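Long-range contacts in DUF4973 domain-containing protein (Bacteroides thetaiotaomicron, PDB 4QNI), which is of unknown function but probably acts as an auxiliary nutrient-binding protein, possibly a lipoprotein: residues R47-L52 / L120-F125; A102-P107 / W136-Q141; R230-I235 / A254-F259. All blocks are in the same frame, centred on the assembly; numbering follows the deposited sequence.

Contact 1 (R47-L52 / L120-F125)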
loop_
_atom_site.group_PDB
_atom_site.type_symbol
_atom_site.label_atom_id
_atom_site.label_comp_id
_atom_site.label_asym_id
_atom_site.label_seq_id
_atom_site.Cartn_x
_atom_site.Cartn_y
_atom_site.Cartn_z
ATOM N N ARG A 47 -14.041 36.892 13.875
ATOM C CA ARG A 47 -15.180 36.525 13.046
ATOM C C ARG A 47 -14.659 36.142 11.711
ATOM O O ARG A 47 -13.859 36.866 11.112
ATOM C CB ARG A 47 -16.234 37.632 12.937
ATOM C CG ARG A 47 -17.388 37.495 13.926
ATOM C CD ARG A 47 -16.940 37.400 15.396
ATOM N NE ARG A 47 -16.112 38.537 15.815
ATOM C CZ ARG A 47 -16.589 39.709 16.230
ATOM N NH1 ARG A 47 -17.896 39.911 16.312
ATOM N NH2 ARG A 47 -15.761 40.678 16.589
ATOM N N SER A 48 -15.074 34.981 11.247
ATOM C CA SER A 48 -14.559 34.456 9.999
ATOM C C SER A 48 -15.567 33.540 9.305
ATOM O O SER A 48 -16.730 33.445 9.729
ATOM C CB SER A 48 -13.273 33.695 10.284
ATOM O OG SER A 48 -12.548 33.494 9.089
ATOM N N ASN A 49 -15.118 32.878 8.222
ATOM C CA ASN A 49 -15.966 31.971 7.456
ATOM C C ASN A 49 -15.129 30.993 6.697
ATOM O O ASN A 49 -13.938 31.201 6.527
ATOM C CB ASN A 49 -16.899 32.737 6.487
ATOM C CG ASN A 49 -16.191 33.325 5.292
ATOM O OD1 ASN A 49 -15.599 34.381 5.371
ATOM N ND2 ASN A 49 -16.196 32.633 4.167
ATOM N N TYR A 50 -15.767 29.944 6.194
ATOM C CA TYR A 50 -15.118 28.953 5.361
ATOM C C TYR A 50 -16.130 28.388 4.379
ATOM O O TYR A 50 -17.180 27.904 4.794
ATOM C CB TYR A 50 -14.483 27.843 6.210
ATOM C CG TYR A 50 -13.603 26.918 5.401
ATOM C CD1 TYR A 50 -12.255 27.213 5.191
ATOM C CD2 TYR A 50 -14.108 25.743 4.852
ATOM C CE1 TYR A 50 -11.438 26.371 4.448
ATOM C CE2 TYR A 50 -13.296 24.886 4.110
ATOM C CZ TYR A 50 -11.960 25.207 3.909
ATOM O OH TYR A 50 -11.137 24.381 3.189
ATOM N N GLN A 51 -15.800 28.435 3.087
ATOM C CA GLN A 51 -16.640 27.929 2.009
ATOM C C GLN A 51 -16.291 26.448 1.750
ATOM O O GLN A 51 -15.233 26.127 1.208
ATOM C CB GLN A 51 -16.469 28.797 0.771
ATOM C CG GLN A 51 -17.045 30.190 0.962
ATOM C CD GLN A 51 -18.352 30.333 0.245
ATOM O OE1 GLN A 51 -19.428 30.047 0.786
ATOM N NE2 GLN A 51 -18.286 30.769 -1.001
ATOM N N LEU A 52 -17.153 25.543 2.231
ATOM C CA LEU A 52 -16.901 24.105 2.147
ATOM C C LEU A 52 -17.546 23.508 0.900
ATOM O O LEU A 52 -18.773 23.500 0.787
ATOM C CB LEU A 52 -17.409 23.413 3.435
ATOM C CG LEU A 52 -17.253 21.893 3.555
ATOM C CD1 LEU A 52 -15.802 21.508 3.864
ATOM C CD2 LEU A 52 -18.177 21.342 4.631
ATOM N N LEU A 120 -21.219 25.496 -2.480
ATOM C CA LEU A 120 -20.326 25.831 -1.384
ATOM C C LEU A 120 -21.139 26.070 -0.151
ATOM O O LEU A 120 -22.043 26.896 -0.162
ATOM C CB LEU A 120 -19.452 27.034 -1.720
ATOM C CG LEU A 120 -18.496 26.858 -2.893
ATOM C CD1 LEU A 120 -18.079 28.209 -3.454
ATOM C CD2 LEU A 120 -17.269 26.066 -2.483
ATOM N N LEU A 121 -20.871 25.290 0.894
ATOM C CA LEU A 121 -21.543 25.428 2.174
ATOM C C LEU A 121 -20.775 26.488 2.986
ATOM O O LEU A 121 -19.622 26.254 3.354
ATOM C CB LEU A 121 -21.601 24.063 2.889
ATOM C CG LEU A 121 -22.404 24.043 4.189
ATOM C CD1 LEU A 121 -23.883 23.967 3.916
ATOM C CD2 LEU A 121 -21.978 22.908 5.061
ATOM N N ASP A 122 -21.385 27.658 3.217
ATOM C CA ASP A 122 -20.708 28.749 3.917
ATOM C C ASP A 122 -20.721 28.575 5.440
ATOM O O ASP A 122 -21.699 28.895 6.112
ATOM C CB ASP A 122 -21.301 30.125 3.525
ATOM C CG ASP A 122 -20.423 31.333 3.897
ATOM O OD1 ASP A 122 -19.207 31.132 4.230
ATOM O OD2 ASP A 122 -20.924 32.478 3.807
ATOM N N LEU A 123 -19.614 28.111 5.992
ATOM C CA LEU A 123 -19.494 27.942 7.443
ATOM C C LEU A 123 -19.125 29.293 8.053
ATOM O O LEU A 123 -18.183 29.909 7.555
ATOM C CB LEU A 123 -18.394 26.891 7.768
ATOM C CG LEU A 123 -18.407 25.565 7.018
ATOM C CD1 LEU A 123 -17.157 24.729 7.366
ATOM C CD2 LEU A 123 -19.691 24.779 7.312
ATOM N N LYS A 124 -19.852 29.769 9.098
ATOM C CA LYS A 124 -19.528 31.037 9.759
ATOM C C LYS A 124 -18.921 30.713 11.096
ATOM O O LYS A 124 -19.332 29.743 11.732
ATOM C CB LYS A 124 -20.727 31.975 9.888
ATOM C CG LYS A 124 -21.448 32.291 8.566
ATOM C CD LYS A 124 -20.629 33.142 7.590
ATOM C CE LYS A 124 -21.551 33.979 6.727
ATOM N NZ LYS A 124 -20.842 34.584 5.572
ATOM N N PHE A 125 -17.896 31.466 11.492
ATOM C CA PHE A 125 -17.182 31.185 12.718
ATOM C C PHE A 125 -16.999 32.412 13.581
ATOM O O PHE A 125 -16.794 33.523 13.090
ATOM C CB PHE A 125 -15.788 30.597 12.428
ATOM C CG PHE A 125 -15.792 29.249 11.768
ATOM C CD1 PHE A 125 -15.958 28.091 12.518
ATOM C CD2 PHE A 125 -15.573 29.129 10.398
ATOM C CE1 PHE A 125 -15.926 26.838 11.910
ATOM C CE2 PHE A 125 -15.543 27.869 9.788
ATOM C CZ PHE A 125 -15.759 26.738 10.540
#

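Contact 2 (A102-P107 / W136-Q141)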
loop_
_atom_site.group_PDB
_atom_site.type_symbol
_atom_site.label_atom_id
_atom_site.label_comp_id
_atom_site.label_asym_id
_atom_site.label_seq_id
_atom_site.Cartn_x
_atom_site.Cartn_y
_atom_site.Cartn_z
ATOM N N ALA A 102 -21.374 28.621 20.308
ATOM C CA ALA A 102 -21.541 29.716 19.372
ATOM C C ALA A 102 -20.256 29.934 18.558
ATOM O O ALA A 102 -19.969 31.048 18.131
ATOM C CB ALA A 102 -21.941 30.977 20.132
ATOM N N TYR A 103 -19.519 28.830 18.309
ATOM C CA TYR A 103 -18.287 28.877 17.551
ATOM C C TYR A 103 -18.558 28.808 16.081
ATOM O O TYR A 103 -17.907 29.504 15.322
ATOM C CB TYR A 103 -17.351 27.740 17.966
ATOM C CG TYR A 103 -16.743 27.911 19.339
ATOM C CD1 TYR A 103 -16.169 29.120 19.725
ATOM C CD2 TYR A 103 -16.716 26.855 20.249
ATOM C CE1 TYR A 103 -15.599 29.280 20.985
ATOM C CE2 TYR A 103 -16.118 26.996 21.503
ATOM C CZ TYR A 103 -15.553 28.208 21.862
ATOM O OH TYR A 103 -14.995 28.367 23.104
ATOM N N ALA A 104 -19.543 28.003 15.679
ATOM C CA ALA A 104 -19.830 27.755 14.290
ATOM C C ALA A 104 -21.309 27.722 13.974
ATOM O O ALA A 104 -22.107 27.207 14.749
ATOM C CB ALA A 104 -19.228 26.413 13.911
ATOM N N SER A 105 -21.651 28.197 12.787
ATOM C CA SER A 105 -22.981 28.108 12.218
ATOM C C SER A 105 -22.834 27.770 10.725
ATOM O O SER A 105 -21.782 28.030 10.124
ATOM C CB SER A 105 -23.762 29.395 12.436
ATOM O OG SER A 105 -23.176 30.443 11.687
ATOM N N TYR A 106 -23.870 27.180 10.141
ATOM C CA TYR A 106 -23.908 26.808 8.728
ATOM C C TYR A 106 -25.375 26.604 8.293
ATOM O O TYR A 106 -26.220 26.248 9.133
ATOM C CB TYR A 106 -23.058 25.522 8.443
ATOM C CG TYR A 106 -23.378 24.364 9.369
ATOM C CD1 TYR A 106 -22.767 24.253 10.613
ATOM C CD2 TYR A 106 -24.338 23.413 9.027
ATOM C CE1 TYR A 106 -23.141 23.259 11.515
ATOM C CE2 TYR A 106 -24.698 22.394 9.909
ATOM C CZ TYR A 106 -24.105 22.330 11.156
ATOM O OH TYR A 106 -24.461 21.342 12.040
ATOM N N PRO A 107 -25.711 26.777 6.995
ATOM C CA PRO A 107 -27.088 26.475 6.585
ATOM C C PRO A 107 -27.349 24.978 6.687
ATOM O O PRO A 107 -26.422 24.186 6.518
ATOM C CB PRO A 107 -27.168 26.968 5.142
ATOM C CG PRO A 107 -25.778 27.068 4.675
ATOM C CD PRO A 107 -24.866 27.177 5.852
ATOM N N TRP A 136 -11.012 21.037 18.984
ATOM C CA TRP A 136 -12.300 21.404 18.390
ATOM C C TRP A 136 -12.443 20.865 16.982
ATOM O O TRP A 136 -11.589 21.095 16.133
ATOM C CB TRP A 136 -12.529 22.917 18.402
ATOM C CG TRP A 136 -12.733 23.488 19.787
ATOM C CD1 TRP A 136 -11.892 24.328 20.455
ATOM C CD2 TRP A 136 -13.843 23.243 20.673
ATOM N NE1 TRP A 136 -12.434 24.665 21.676
ATOM C CE2 TRP A 136 -13.627 24.011 21.835
ATOM C CE3 TRP A 136 -15.028 22.490 20.574
ATOM C CZ2 TRP A 136 -14.538 24.026 22.907
ATOM C CZ3 TRP A 136 -15.928 22.505 21.632
ATOM C CH2 TRP A 136 -15.678 23.264 22.781
ATOM N N VAL A 137 -13.543 20.161 16.751
ATOM C CA VAL A 137 -13.885 19.544 15.483
ATOM C C VAL A 137 -15.347 19.888 15.148
ATOM O O VAL A 137 -16.205 19.872 16.047
ATOM C CB VAL A 137 -13.653 17.995 15.615
ATOM C CG1 VAL A 137 -14.612 17.176 14.773
ATOM C CG2 VAL A 137 -12.222 17.624 15.293
ATOM N N LEU A 138 -15.643 20.125 13.858
ATOM C CA LEU A 138 -17.018 20.341 13.447
ATOM C C LEU A 138 -17.461 19.109 12.661
ATOM O O LEU A 138 -16.995 18.937 11.529
ATOM C CB LEU A 138 -17.172 21.642 12.628
ATOM C CG LEU A 138 -18.589 21.970 12.133
ATOM C CD1 LEU A 138 -19.547 22.173 13.309
ATOM C CD2 LEU A 138 -18.568 23.204 11.193
ATOM N N PRO A 139 -18.316 18.215 13.243
ATOM C CA PRO A 139 -18.730 17.001 12.503
ATOM C C PRO A 139 -20.026 17.216 11.692
ATOM O O PRO A 139 -21.030 17.624 12.249
ATOM C CB PRO A 139 -18.910 15.975 13.619
ATOM C CG PRO A 139 -19.365 16.800 14.848
ATOM C CD PRO A 139 -18.920 18.248 14.598
ATOM N N LEU A 140 -19.995 16.939 10.374
ATOM C CA LEU A 140 -21.133 17.152 9.469
ATOM C C LEU A 140 -21.424 15.937 8.627
ATOM O O LEU A 140 -20.530 15.160 8.336
ATOM C CB LEU A 140 -20.868 18.347 8.497
ATOM C CG LEU A 140 -20.486 19.693 9.130
ATOM C CD1 LEU A 140 -19.823 20.596 8.127
ATOM C CD2 LEU A 140 -21.687 20.362 9.729
ATOM N N GLN A 141 -22.664 15.822 8.156
ATOM C CA GLN A 141 -23.061 14.744 7.264
ATOM C C GLN A 141 -24.051 15.243 6.233
ATOM O O GLN A 141 -24.804 16.186 6.496
ATOM C CB GLN A 141 -23.666 13.563 8.061
ATOM C CG GLN A 141 -24.921 13.945 8.836
ATOM C CD GLN A 141 -25.543 12.835 9.652
ATOM O OE1 GLN A 141 -25.992 13.055 10.789
ATOM N NE2 GLN A 141 -25.639 11.644 9.083
HETATM O O HOH W 1 -13.114 26.830 23.923
#

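Contact 3 (R230-I235 / A254-F259). With EDO (1,2-ethanediol), chain G.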
loop_
_atom_site.group_PDB
_atom_site.type_symbol
_atom_site.label_atom_id
_atom_site.label_comp_id
_atom_site.label_asym_id
_atom_site.label_seq_id
_atom_site.Cartn_x
_atom_site.Cartn_y
_atom_site.Cartn_z
ATOM N N ARG A 230 -2.312 18.195 29.143
ATOM C CA ARG A 230 -2.018 19.356 28.258
ATOM C C ARG A 230 -2.280 20.722 28.883
ATOM O O ARG A 230 -1.418 21.607 28.877
ATOM C CB ARG A 230 -2.986 19.355 27.031
ATOM C CG ARG A 230 -2.764 18.361 25.962
ATOM C CD ARG A 230 -3.559 18.646 24.707
ATOM N NE ARG A 230 -5.004 18.807 24.847
ATOM C CZ ARG A 230 -5.880 17.807 24.914
ATOM N NH1 ARG A 230 -5.462 16.550 24.965
ATOM N NH2 ARG A 230 -7.174 18.060 24.998
ATOM N N ARG A 231 -3.565 20.909 29.295
ATOM C CA ARG A 231 -4.195 22.157 29.746
ATOM C C ARG A 231 -3.448 22.816 30.918
ATOM O O ARG A 231 -3.524 24.036 31.082
ATOM C CB ARG A 231 -5.680 21.907 30.082
ATOM C CG ARG A 231 -6.510 21.422 28.870
ATOM C CD ARG A 231 -7.855 20.858 29.304
ATOM N NE ARG A 231 -8.714 20.404 28.204
ATOM C CZ ARG A 231 -8.698 19.175 27.674
ATOM N NH1 ARG A 231 -7.798 18.281 28.070
ATOM N NH2 ARG A 231 -9.557 18.850 26.706
ATOM N N LYS A 232 -2.696 22.022 31.691
ATOM C CA LYS A 232 -1.881 22.517 32.798
ATOM C C LYS A 232 -0.584 23.183 32.274
ATOM O O LYS A 232 0.087 23.877 33.037
ATOM C CB LYS A 232 -1.512 21.337 33.741
ATOM C CG LYS A 232 -2.283 21.264 35.058
ATOM C CD LYS A 232 -1.776 20.129 35.997
ATOM C CE LYS A 232 -0.587 20.505 36.879
ATOM N NZ LYS A 232 -0.365 19.535 37.993
ATOM N N TYR A 233 -0.233 22.973 30.983
ATOM C CA TYR A 233 1.045 23.432 30.425
ATOM C C TYR A 233 0.954 24.378 29.187
ATOM O O TYR A 233 1.770 24.242 28.268
ATOM C CB TYR A 233 1.881 22.187 30.085
ATOM C CG TYR A 233 2.067 21.288 31.289
ATOM C CD1 TYR A 233 2.991 21.605 32.285
ATOM C CD2 TYR A 233 1.283 20.147 31.462
ATOM C CE1 TYR A 233 3.145 20.802 33.408
ATOM C CE2 TYR A 233 1.429 19.336 32.588
ATOM C CZ TYR A 233 2.356 19.673 33.560
ATOM O OH TYR A 233 2.504 18.892 34.681
ATOM N N LYS A 234 0.054 25.392 29.209
ATOM C CA LYS A 234 -0.038 26.341 28.084
ATOM C C LYS A 234 0.896 27.550 28.262
ATOM O O LYS A 234 0.802 28.286 29.254
ATOM C CB LYS A 234 -1.476 26.826 27.855
ATOM C CG LYS A 234 -2.423 25.690 27.474
ATOM C CD LYS A 234 -3.869 26.069 27.717
ATOM C CE LYS A 234 -4.466 26.857 26.579
ATOM N NZ LYS A 234 -5.771 27.409 26.982
ATOM N N ILE A 235 1.775 27.769 27.268
ATOM C CA ILE A 235 2.717 28.889 27.263
ATOM C C ILE A 235 2.265 29.885 26.175
ATOM O O ILE A 235 2.282 29.558 24.994
ATOM C CB ILE A 235 4.188 28.400 27.054
ATOM C CG1 ILE A 235 4.603 27.280 28.052
ATOM C CG2 ILE A 235 5.171 29.580 27.059
ATOM C CD1 ILE A 235 4.374 27.535 29.640
ATOM N N ALA A 254 1.316 29.980 36.062
ATOM C CA ALA A 254 2.765 30.011 36.328
ATOM C C ALA A 254 3.166 29.370 37.679
ATOM O O ALA A 254 4.107 28.565 37.710
ATOM C CB ALA A 254 3.258 31.443 36.293
ATOM N N GLU A 255 2.455 29.726 38.783
ATOM C CA GLU A 255 2.750 29.244 40.141
ATOM C C GLU A 255 2.583 27.725 40.295
ATOM O O GLU A 255 3.338 27.100 41.041
ATOM C CB GLU A 255 1.884 29.958 41.204
ATOM C CG GLU A 255 1.942 31.479 41.167
ATOM C CD GLU A 255 3.307 32.106 41.384
ATOM O OE1 GLU A 255 3.729 32.227 42.557
ATOM O OE2 GLU A 255 3.950 32.491 40.378
ATOM N N GLU A 256 1.608 27.146 39.593
ATOM C CA GLU A 256 1.320 25.724 39.650
ATOM C C GLU A 256 2.448 24.871 39.032
ATOM O O GLU A 256 2.831 23.851 39.620
ATOM C CB GLU A 256 -0.014 25.444 38.944
ATOM C CG GLU A 256 -0.503 24.011 39.089
ATOM C CD GLU A 256 -1.828 23.680 38.430
ATOM O OE1 GLU A 256 -2.301 24.473 37.582
ATOM O OE2 GLU A 256 -2.390 22.611 38.760
ATOM N N ILE A 257 2.983 25.291 37.866
ATOM C CA ILE A 257 3.982 24.525 37.127
ATOM C C ILE A 257 5.398 25.118 37.298
ATOM O O ILE A 257 6.328 24.752 36.570
ATOM C CB ILE A 257 3.544 24.379 35.640
ATOM C CG1 ILE A 257 3.560 25.709 34.862
ATOM C CG2 ILE A 257 2.163 23.683 35.538
ATOM C CD1 ILE A 257 3.618 25.490 33.257
ATOM N N GLY A 258 5.547 25.986 38.295
ATOM C CA GLY A 258 6.813 26.636 38.628
ATOM C C GLY A 258 7.482 27.311 37.448
ATOM O O GLY A 258 8.693 27.180 37.259
ATOM N N PHE A 259 6.666 27.965 36.605
ATOM C CA PHE A 259 7.091 28.662 35.393
ATOM C C PHE A 259 7.981 29.822 35.772
ATOM O O PHE A 259 7.711 30.519 36.754
ATOM C CB PHE A 259 5.875 29.126 34.561
ATOM C CG PHE A 259 6.216 29.876 33.293
ATOM C CD1 PHE A 259 6.554 29.191 32.130
ATOM C CD2 PHE A 259 6.203 31.266 33.264
ATOM C CE1 PHE A 259 6.873 29.884 30.962
ATOM C CE2 PHE A 259 6.510 31.959 32.084
ATOM C CZ PHE A 259 6.840 31.263 30.944
HETATM C C1 EDO G . -6.348 30.526 25.796
HETATM O O1 EDO G . -6.273 29.416 24.909
HETATM C C2 EDO G . -7.659 31.313 25.572
HETATM O O2 EDO G . -8.734 30.658 26.238
#

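Contact 1 (R47-L52 / L120-F125)
Ser48, Tyr50 and Leu52 pair with Phe125, Leu123 and Leu121 through backbone hydrogen bonds in both directions, joining residues 47-52 and 120-125 as adjacent antiparallel strands. The shortest runs from Leu123 N to Tyr50 O (2.7 Å). At the non-hydrogen-bonded pair Asn49-Lys124 the backbones draw close enough for a CA-H...O contact from Asn49 CA to Leu123 O (3.0 Å).

Polar side chains gather on the face of Asn49, Gln51, Asp122 and Lys124. Asn49 CG sits between its backbone N and carbonyl carbon (chi1 73°), and ND2 reaches diagonally to Asp122 OD1 in a weak, bent hydrogen bond (3.4 Å), amide and carboxylate almost perpendicular (87°). The other oxygen, Asp122 OD2, takes Lys124 NZ from above the carboxylate plane in a salt bridge (2.7 Å), so the carboxylate is held firmly by its own strand and only weakly by Asn49; Lys124 NZ has a second acid in Glu42. Gln51 rests NE2 on Leu120 CD1 (3.6 Å).

The opposite face is mostly apolar, apart from Ser48, whose OG is hydrogen-bonded to Pro30 O. Tyr50 CB abuts the Phe125 ring at its edge, in plane, touching CE2 (3.7 Å), whereas Leu123 CD1 meets Tyr50 CD2 obliquely. Leu52 and Leu121 lie side by side, their CD2 methyls 4.1 Å apart.

Strand 24-30 meets this face through Ile27 and Val29, and strand 160-168 through Leu163 and Ile165. Strand 118-126 is the middle of a three-stranded antiparallel sheet, flanked by 47-56 and 104-105, and Leu52 also packs on Phe15 of the second subunit.

Contact 2 (A102-P107 / W136-Q141)
Across the interior between two facing sheets of the N-terminal domain, Tyr103, Ala104 and Tyr106 meet Trp136, Leu138 and Leu140. Tyr103 turns the CE2 edge of its ring onto the face of the Trp136 six-membered ring, reaching CZ2 (3.6 Å); the centroids lie 5.1 Å apart and the planes meet at 61°, a T-shaped stack. One water joins their polar ends, 2.6 Å from Tyr103 OH and more weakly held by Trp136 NE1, which also makes a weak bond to Asp131 O. The facing segments run nearly in the same direction, and the 8.0 Å from Ala104 CA to Leu138 CA is spanned by side chains, consistent with the beta sandwich of an E-set domain. Tyr106 CG lies between the backbone N and carbonyl carbon (chi1 51°), and the ring receives Leu140 CD2 over one face in a CH-pi contact, nearest CZ (3.4 Å). Leu138 CD1 approaches the same ring obliquely at CE1 (4.2 Å). An alanine in place of Tyr106 would probably open a gap beside Leu140 CD2 and Leu138 CD1, whose aromatic cover would be gone. Leu138 CD2 also touches Ala104 CB, while Leu140 packs on Phe15 of the second subunit.

Contact 3 (R230-I235 / A254-F259)
The rings of Tyr233 and Phe259 each receive an isoleucine methyl from across the contact, in both cases obliquely. Ile257 CG2 approaches the Tyr233 ring at CE1 (3.7 Å), and Lys232 CB, from the residue just before, lies over one face of that ring, offset toward the rim. Phe259 meets Ile235 CD1 at both CD1 and CE1 (3.7 Å from CE1). Further rings join them, Tyr298 against Tyr233 and Tyr294 against Phe259, and Tyr233 OH is hydrogen-bonded to Ile299 N.

Ile257 carries most of the contact from its side: CG1 lies between the backbone N and carbonyl carbon (chi1 68°), CG2 sits 3.3 Å from Lys232 O, and CD1 reaches Ile235 CD1. Lys232 O is hydrogen-bonded to Asn253 ND2.

Charge appears at the outer side. Glu256, extended beyond CG, crosses Lys232 at about a right angle; OE2 lies 3.4 Å from Lys232 CE but 3.8 Å from NZ, a long salt bridge, while OE1 is hydrogen-bonded to Asn253. Lys234 NZ bonds instead to O1 of an ethanediol, probably from the crystallisation liquor (2.9 Å), and forms a salt bridge with Asp131.

Each segment is folded by its own turn: Tyr233 N bonds to Arg230 O (2.8 Å) in a 3-10 turn, and Phe259 N bonds back to Ala254 O (2.9 Å), with Gly258 at positive phi. The contact joins the start of strand 234-240 to the loop between strands 244-250 and 260-275, so it closes one end of an antiparallel meander in the large C-terminal sheet.

Contacts 1 and 2 share the N-terminal domain and touch: Lys124 N is probably hydrogen-bonded to Ser105 O, and Leu123 CD2 packs on Tyr106 CB. Contact 1 pairs strands within one sheet, chiefly by backbone bonds, with a polar and a mostly apolar face; contact 2 spans from that sheet to the facing one by side chains alone. Both also reach the second subunit. Contact 3 lies in the C-terminal domain, its centre about 34 Å from that of contact 1, and no other chain of the assembly touches it. All three are partly buried: contact 3 combines a buried isoleucine-tyrosine cluster with an exposed acid, whereas the exposed residues of contact 1 are Gln51 and Leu120.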